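Local coordinates for extracellular solute-binding protein family 5 (Brucella melitensis, PDB 4ONY), which probably binds peptides or related solutes in the periplasm and hands them to an ABC transporter for uptake into the cell, at residues A[20-25]-A[535-540]; A[439-444]-A[471-476]. One frame throughout, in Å; residues are numbered along the deposited sequence.

In the fold
Contact 1 (20-25 with 535-540) joins residues more than 500 positions apart: the loop after the short N-terminal strand 18-20 meets the start of helix 537-553. Contact 2 (439-444 with 471-476) is nested inside that long chain loop and bridges under 30 residues within the six-stranded mixed sheet and its helices, around strands 435-440, 462-467 and 484-489. Their centres are about 40 Å apart on opposite sides of the chain's centre, and their nearest atoms about 26 Å apart, so they do not touch. Neither includes a residue of the pocket that holds the ether 1-ethoxy-2-(2-ethoxyethoxy)ethane; those residues, Gln-222, Gln-225, Arg-226, Tyr-256 and Tyr-257, lie on or beside the smaller four-stranded mixed sheet.

Contact 1 of 2, residues A[20-25]-A[535-540]; sequences SMHGDV and RNRADF
His-22 lays its imidazole against Phe-540, CE1 standing 3.3 Å above the centre of the phenyl ring. The two planes meet obliquely, inclined by 31°. Phe-540 CB adds a CH-pi contact over the imidazole, 4.1 Å from its centroid; chi1 (-179°) sets CG anti to the backbone N, and Phe-540 CG lies 3.4 Å from His-22 CE1. Met-21 CG, from the same loop, packs on the opposite imidazole face toward the rim. Phe-540 CD2 lies over one face of the Arg-537 guanidinium, toward its rim. Arg-537 NH1 stays 4.0 Å from His-22 ND1, and a water at the imidazole edge lies close to both atoms, its distance to NH1 unusually short; NH2 bonds to Leu-493 O. Asp-24 meets the aliphatic part of the same arginine, OD1 lying 4.0 Å from Arg-537 CB. No direct hydrogen bond crosses between the segments. Instead, a second water donates to His-22 O at 2.8 Å and accepts from Arg-537 N at 2.9 Å, while Asn-536 CA makes a CA-H...O contact with His-22 O. Asn-536 is the N-cap of the helix, its OD1 accepting from Asp-539 N (2.9 Å, 178°). The contact thus sets the turn after strand 18-20, antiparallel partner of strand 97-108, against the first turn of helix 537-553, which leads into strand 557-562 of the six-stranded mixed sheet.

Contact 2 of 2, residues A[439-444]-A[471-476]; sequences MTRSPD and AQYQQR
Met-439, at the end of strand 435-440, inserts its side chain between Tyr-473 and Arg-476 of helix 470-478. Its chain runs extended until the bend at chi3 (65°), which turns CE over one face of the Tyr-473 ring, 4.0 Å from the centroid. The sulfur stands obliquely to that ring in a Met-aromatic contact and at the same time lies over a face of the Arg-476 guanidinium, 3.5 Å from its NE. That guanidinium is held by others: NH2 forms a salt bridge with Glu-437, and NE donates to Asp-481 O. At the backbone, Met-439 O accepts from a water that in turn accepts from Tyr-473 OH (2.7 Å); a second water donates to the same hydroxyl, giving the phenol a partner for each role.

Thr-440 points the other way, toward helix 443-458. Strand 435-440, that helix and the parallel neighbouring strand 462-467 form a beta-alpha-beta crossover of the mixed sheet, and helix 470-478 packs on the face that Met-439 points to, where Ile-485 of strand 484-489 also touches Tyr-473.

Arg-441, just past the strand, takes the opposite face of the tyrosine. CG almost eclipses the backbone N (chi1 6°) and sits 3.8 Å from the ring centroid in a CH-pi contact. Farther out, Tyr-473 CE1 lies over the centre of one guanidinium face, 3.3 Å from Arg-441 CZ, the planes 33° apart. In the guanidinium plane NH1 donates to Gln-474 OE1 at 3.3 Å, besides its salt bridge to Asp-470. Ser-442 follows as N-cap of helix 443-458, its OG bonded to Glu-445 N.

Contact 1 of 2, residues A[20-25]-A[535-540]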
loop_
_atom_site.group_PDB
_atom_site.type_symbol
_atom_site.label_atom_id
_atom_site.label_comp_id
_atom_site.label_asym_id
_atom_site.label_seq_id
_atom_site.Cartn_x
_atom_site.Cartn_y
_atom_site.Cartn_z
ATOM N N SER A 20 -13.810 13.917 2.657
ATOM C CA SER A 20 -13.151 12.954 3.525
ATOM C C SER A 20 -14.001 11.729 3.674
ATOM O O SER A 20 -15.222 11.816 3.883
ATOM C CB SER A 20 -12.892 13.552 4.912
ATOM O OG SER A 20 -12.373 12.568 5.772
ATOM N N MET A 21 -13.355 10.581 3.594
ATOM C CA MET A 21 -14.057 9.298 3.610
ATOM C C MET A 21 -14.931 9.174 4.862
ATOM O O MET A 21 -16.121 8.849 4.752
ATOM C CB MET A 21 -13.095 8.121 3.513
ATOM C CG MET A 21 -13.746 6.753 3.735
ATOM S SD MET A 21 -14.987 6.420 2.452
ATOM C CE MET A 21 -15.707 4.908 3.083
ATOM N N HIS A 22 -14.353 9.487 6.023
ATOM C CA HIS A 22 -15.053 9.422 7.305
ATOM C C HIS A 22 -15.350 10.782 7.960
ATOM O O HIS A 22 -15.677 10.847 9.151
ATOM C CB HIS A 22 -14.300 8.513 8.258
ATOM C CG HIS A 22 -14.294 7.079 7.814
ATOM N ND1 HIS A 22 -13.143 6.434 7.443
ATOM C CD2 HIS A 22 -15.305 6.196 7.595
ATOM C CE1 HIS A 22 -13.424 5.210 7.047
ATOM N NE2 HIS A 22 -14.728 5.035 7.125
ATOM N N GLY A 23 -15.300 11.867 7.186
ATOM C CA GLY A 23 -15.776 13.154 7.673
ATOM C C GLY A 23 -14.696 13.985 8.320
ATOM O O GLY A 23 -14.899 15.169 8.492
ATOM N N ASP A 24 -13.535 13.410 8.619
ATOM C CA ASP A 24 -12.439 14.151 9.281
ATOM C C ASP A 24 -11.630 14.984 8.250
ATOM O O ASP A 24 -10.997 14.432 7.357
ATOM C CB ASP A 24 -11.515 13.180 10.039
ATOM C CG ASP A 24 -10.983 12.041 9.142
ATOM O OD1 ASP A 24 -11.806 11.358 8.492
ATOM O OD2 ASP A 24 -9.736 11.838 9.087
ATOM N N VAL A 25 -11.669 16.305 8.380
ATOM C CA VAL A 25 -10.977 17.227 7.477
ATOM C C VAL A 25 -10.049 18.089 8.304
ATOM O O VAL A 25 -10.478 18.960 9.036
ATOM C CB VAL A 25 -11.980 18.088 6.712
ATOM C CG1 VAL A 25 -11.264 19.125 5.814
ATOM C CG2 VAL A 25 -12.863 17.189 5.825
ATOM N N ARG A 535 -19.071 5.359 9.950
ATOM C CA ARG A 535 -19.213 6.649 9.308
ATOM C C ARG A 535 -18.361 7.751 9.903
ATOM O O ARG A 535 -18.361 8.884 9.384
ATOM C CB ARG A 535 -20.673 7.075 9.359
ATOM C CG ARG A 535 -21.534 6.157 8.489
ATOM C CD ARG A 535 -22.667 6.947 7.913
ATOM N NE ARG A 535 -23.650 6.110 7.283
ATOM C CZ ARG A 535 -24.753 6.594 6.748
ATOM N NH1 ARG A 535 -24.993 7.901 6.777
ATOM N NH2 ARG A 535 -25.611 5.779 6.174
ATOM N N ASN A 536 -17.683 7.487 11.008
ATOM C CA ASN A 536 -16.760 8.473 11.497
ATOM C C ASN A 536 -15.446 7.782 11.827
ATOM O O ASN A 536 -15.427 6.551 11.978
ATOM C CB ASN A 536 -17.373 9.185 12.700
ATOM C CG ASN A 536 -17.634 8.238 13.860
ATOM O OD1 ASN A 536 -16.716 7.695 14.464
ATOM N ND2 ASN A 536 -18.892 8.020 14.150
ATOM N N ARG A 537 -14.371 8.559 11.926
ATOM C CA ARG A 537 -13.021 7.989 12.070
ATOM C C ARG A 537 -12.888 7.185 13.397
ATOM O O ARG A 537 -12.260 6.167 13.407
ATOM C CB ARG A 537 -11.913 9.068 11.810
ATOM C CG ARG A 537 -10.476 8.545 11.621
ATOM C CD ARG A 537 -10.150 7.857 10.297
ATOM N NE ARG A 537 -8.949 7.018 10.370
ATOM C CZ ARG A 537 -8.539 6.151 9.423
ATOM N NH1 ARG A 537 -9.218 6.006 8.289
ATOM N NH2 ARG A 537 -7.425 5.382 9.583
ATOM N N ALA A 538 -13.569 7.578 14.466
ATOM C CA ALA A 538 -13.473 6.866 15.738
ATOM C C ALA A 538 -14.048 5.451 15.701
ATOM O O ALA A 538 -13.392 4.479 16.128
ATOM C CB ALA A 538 -14.156 7.667 16.835
ATOM N N ASP A 539 -15.275 5.340 15.199
ATOM C CA ASP A 539 -15.890 4.046 14.978
ATOM C C ASP A 539 -15.094 3.177 14.027
ATOM O O ASP A 539 -15.066 1.973 14.208
ATOM C CB ASP A 539 -17.310 4.168 14.440
ATOM C CG ASP A 539 -18.259 4.720 15.462
ATOM O OD1 ASP A 539 -17.839 4.870 16.632
ATOM O OD2 ASP A 539 -19.418 4.983 15.073
ATOM N N PHE A 540 -14.498 3.793 13.013
ATOM C CA PHE A 540 -13.726 3.069 12.038
ATOM C C PHE A 540 -12.458 2.489 12.694
ATOM O O PHE A 540 -12.135 1.293 12.500
ATOM C CB PHE A 540 -13.392 3.969 10.858
ATOM C CG PHE A 540 -12.614 3.292 9.766
ATOM C CD1 PHE A 540 -13.231 2.376 8.923
ATOM C CD2 PHE A 540 -11.279 3.552 9.574
ATOM C CE1 PHE A 540 -12.545 1.749 7.898
ATOM C CE2 PHE A 540 -10.570 2.954 8.519
ATOM C CZ PHE A 540 -11.195 2.030 7.694
HETATM O O HOH W 1 -18.651 10.330 6.423
HETATM O O HOH W 2 -10.730 7.363 6.901
HETATM O O HOH W 3 -14.626 11.435 11.721
#

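Contact 2 of 2, residues A[439-444]-A[471-476]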
loop_
_atom_site.group_PDB
_atom_site.type_symbol
_atom_site.label_atom_id
_atom_site.label_comp_id
_atom_site.label_asym_id
_atom_site.label_seq_id
_atom_site.Cartn_x
_atom_site.Cartn_y
_atom_site.Cartn_z
ATOM N N MET A 439 6.637 -23.968 1.179
ATOM C CA MET A 439 6.891 -23.683 -0.224
ATOM C C MET A 439 7.456 -22.258 -0.309
ATOM O O MET A 439 6.791 -21.259 0.116
ATOM C CB MET A 439 5.628 -23.806 -1.064
ATOM C CG MET A 439 5.858 -23.615 -2.575
ATOM S SD MET A 439 4.411 -23.923 -3.652
ATOM C CE MET A 439 3.280 -22.571 -3.097
ATOM N N THR A 440 8.657 -22.153 -0.865
ATOM C CA THR A 440 9.359 -20.863 -0.969
ATOM C C THR A 440 9.606 -20.446 -2.411
ATOM O O THR A 440 9.715 -21.302 -3.296
ATOM C CB THR A 440 10.712 -20.944 -0.298
ATOM O OG1 THR A 440 11.414 -22.079 -0.784
ATOM C CG2 THR A 440 10.542 -21.069 1.164
ATOM N N ARG A 441 9.689 -19.144 -2.669
ATOM C CA ARG A 441 9.878 -18.705 -4.088
ATOM C C ARG A 441 11.250 -18.202 -4.444
ATOM O O ARG A 441 11.462 -17.887 -5.612
ATOM C CB ARG A 441 8.920 -17.619 -4.570
ATOM C CG ARG A 441 7.981 -16.986 -3.612
ATOM C CD ARG A 441 7.601 -15.613 -4.160
ATOM N NE ARG A 441 6.200 -15.254 -3.893
ATOM C CZ ARG A 441 5.231 -15.124 -4.818
ATOM N NH1 ARG A 441 5.441 -15.316 -6.137
ATOM N NH2 ARG A 441 4.013 -14.788 -4.413
ATOM N N SER A 442 12.145 -18.039 -3.469
ATOM C CA SER A 442 13.411 -17.319 -3.689
ATOM C C SER A 442 14.434 -17.644 -2.618
ATOM O O SER A 442 14.078 -18.166 -1.556
ATOM C CB SER A 442 13.229 -15.813 -3.666
ATOM O OG SER A 442 13.013 -15.357 -2.328
ATOM N N PRO A 443 15.714 -17.319 -2.896
ATOM C CA PRO A 443 16.738 -17.596 -1.896
ATOM C C PRO A 443 16.547 -16.805 -0.612
ATOM O O PRO A 443 16.786 -17.348 0.447
ATOM C CB PRO A 443 18.031 -17.231 -2.616
ATOM C CG PRO A 443 17.719 -17.535 -4.062
ATOM C CD PRO A 443 16.317 -17.009 -4.211
ATOM N N ASP A 444 16.036 -15.581 -0.691
ATOM C CA ASP A 444 15.678 -14.863 0.533
ATOM C C ASP A 444 14.604 -15.601 1.370
ATOM O O ASP A 444 14.705 -15.663 2.599
ATOM C CB ASP A 444 15.180 -13.450 0.248
ATOM C CG ASP A 444 16.306 -12.457 -0.023
ATOM O OD1 ASP A 444 17.508 -12.782 0.068
ATOM O OD2 ASP A 444 15.957 -11.311 -0.321
ATOM N N ALA A 471 6.105 -19.303 -11.856
ATOM C CA ALA A 471 4.865 -19.733 -12.497
ATOM C C ALA A 471 4.241 -20.962 -11.784
ATOM O O ALA A 471 3.051 -21.028 -11.600
ATOM C CB ALA A 471 5.100 -20.016 -13.961
ATOM N N GLN A 472 5.060 -21.939 -11.413
ATOM C CA GLN A 472 4.557 -23.118 -10.731
ATOM C C GLN A 472 4.071 -22.725 -9.327
ATOM O O GLN A 472 3.110 -23.279 -8.834
ATOM C CB GLN A 472 5.630 -24.225 -10.621
ATOM C CG GLN A 472 5.996 -24.896 -11.954
ATOM C CD GLN A 472 7.145 -24.210 -12.681
ATOM O OE1 GLN A 472 7.397 -22.993 -12.549
ATOM N NE2 GLN A 472 7.853 -24.992 -13.473
ATOM N N TYR A 473 4.778 -21.790 -8.694
ATOM C CA TYR A 473 4.374 -21.278 -7.370
ATOM C C TYR A 473 2.928 -20.672 -7.458
ATOM O O TYR A 473 2.029 -21.004 -6.653
ATOM C CB TYR A 473 5.405 -20.264 -6.885
ATOM C CG TYR A 473 5.169 -19.713 -5.518
ATOM C CD1 TYR A 473 4.264 -18.666 -5.307
ATOM C CD2 TYR A 473 5.882 -20.190 -4.434
ATOM C CE1 TYR A 473 4.049 -18.148 -4.050
ATOM C CE2 TYR A 473 5.670 -19.666 -3.179
ATOM C CZ TYR A 473 4.741 -18.671 -2.986
ATOM O OH TYR A 473 4.558 -18.125 -1.745
ATOM N N GLN A 474 2.708 -19.806 -8.430
ATOM C CA GLN A 474 1.373 -19.191 -8.632
ATOM C C GLN A 474 0.294 -20.211 -8.975
ATOM O O GLN A 474 -0.842 -20.070 -8.573
ATOM C CB GLN A 474 1.404 -18.152 -9.743
ATOM C CG GLN A 474 2.238 -16.943 -9.434
ATOM C CD GLN A 474 1.686 -16.090 -8.292
ATOM O OE1 GLN A 474 2.469 -15.477 -7.558
ATOM N NE2 GLN A 474 0.353 -16.029 -8.155
ATOM N N GLN A 475 0.648 -21.243 -9.737
ATOM C CA GLN A 475 -0.301 -22.358 -10.002
ATOM C C GLN A 475 -0.764 -22.996 -8.671
ATOM O O GLN A 475 -1.954 -23.286 -8.484
ATOM C CB GLN A 475 0.314 -23.447 -10.933
ATOM C CG GLN A 475 0.428 -23.060 -12.401
ATOM C CD GLN A 475 1.153 -24.130 -13.249
ATOM O OE1 GLN A 475 1.801 -25.031 -12.734
ATOM N NE2 GLN A 475 1.076 -23.987 -14.535
ATOM N N ARG A 476 0.161 -23.201 -7.750
ATOM C CA ARG A 476 -0.172 -23.775 -6.419
ATOM C C ARG A 476 -0.929 -22.799 -5.493
ATOM O O ARG A 476 -1.790 -23.223 -4.702
ATOM C CB ARG A 476 1.113 -24.353 -5.795
ATOM C CG ARG A 476 1.543 -25.635 -6.542
ATOM C CD ARG A 476 2.793 -26.305 -6.011
ATOM N NE ARG A 476 2.596 -26.734 -4.629
ATOM C CZ ARG A 476 3.527 -27.352 -3.884
ATOM N NH1 ARG A 476 4.752 -27.550 -4.378
ATOM N NH2 ARG A 476 3.260 -27.700 -2.607
HETATM O O HOH W 4 6.475 -18.592 0.030
HETATM O O HOH W 5 3.056 -15.757 -1.352
#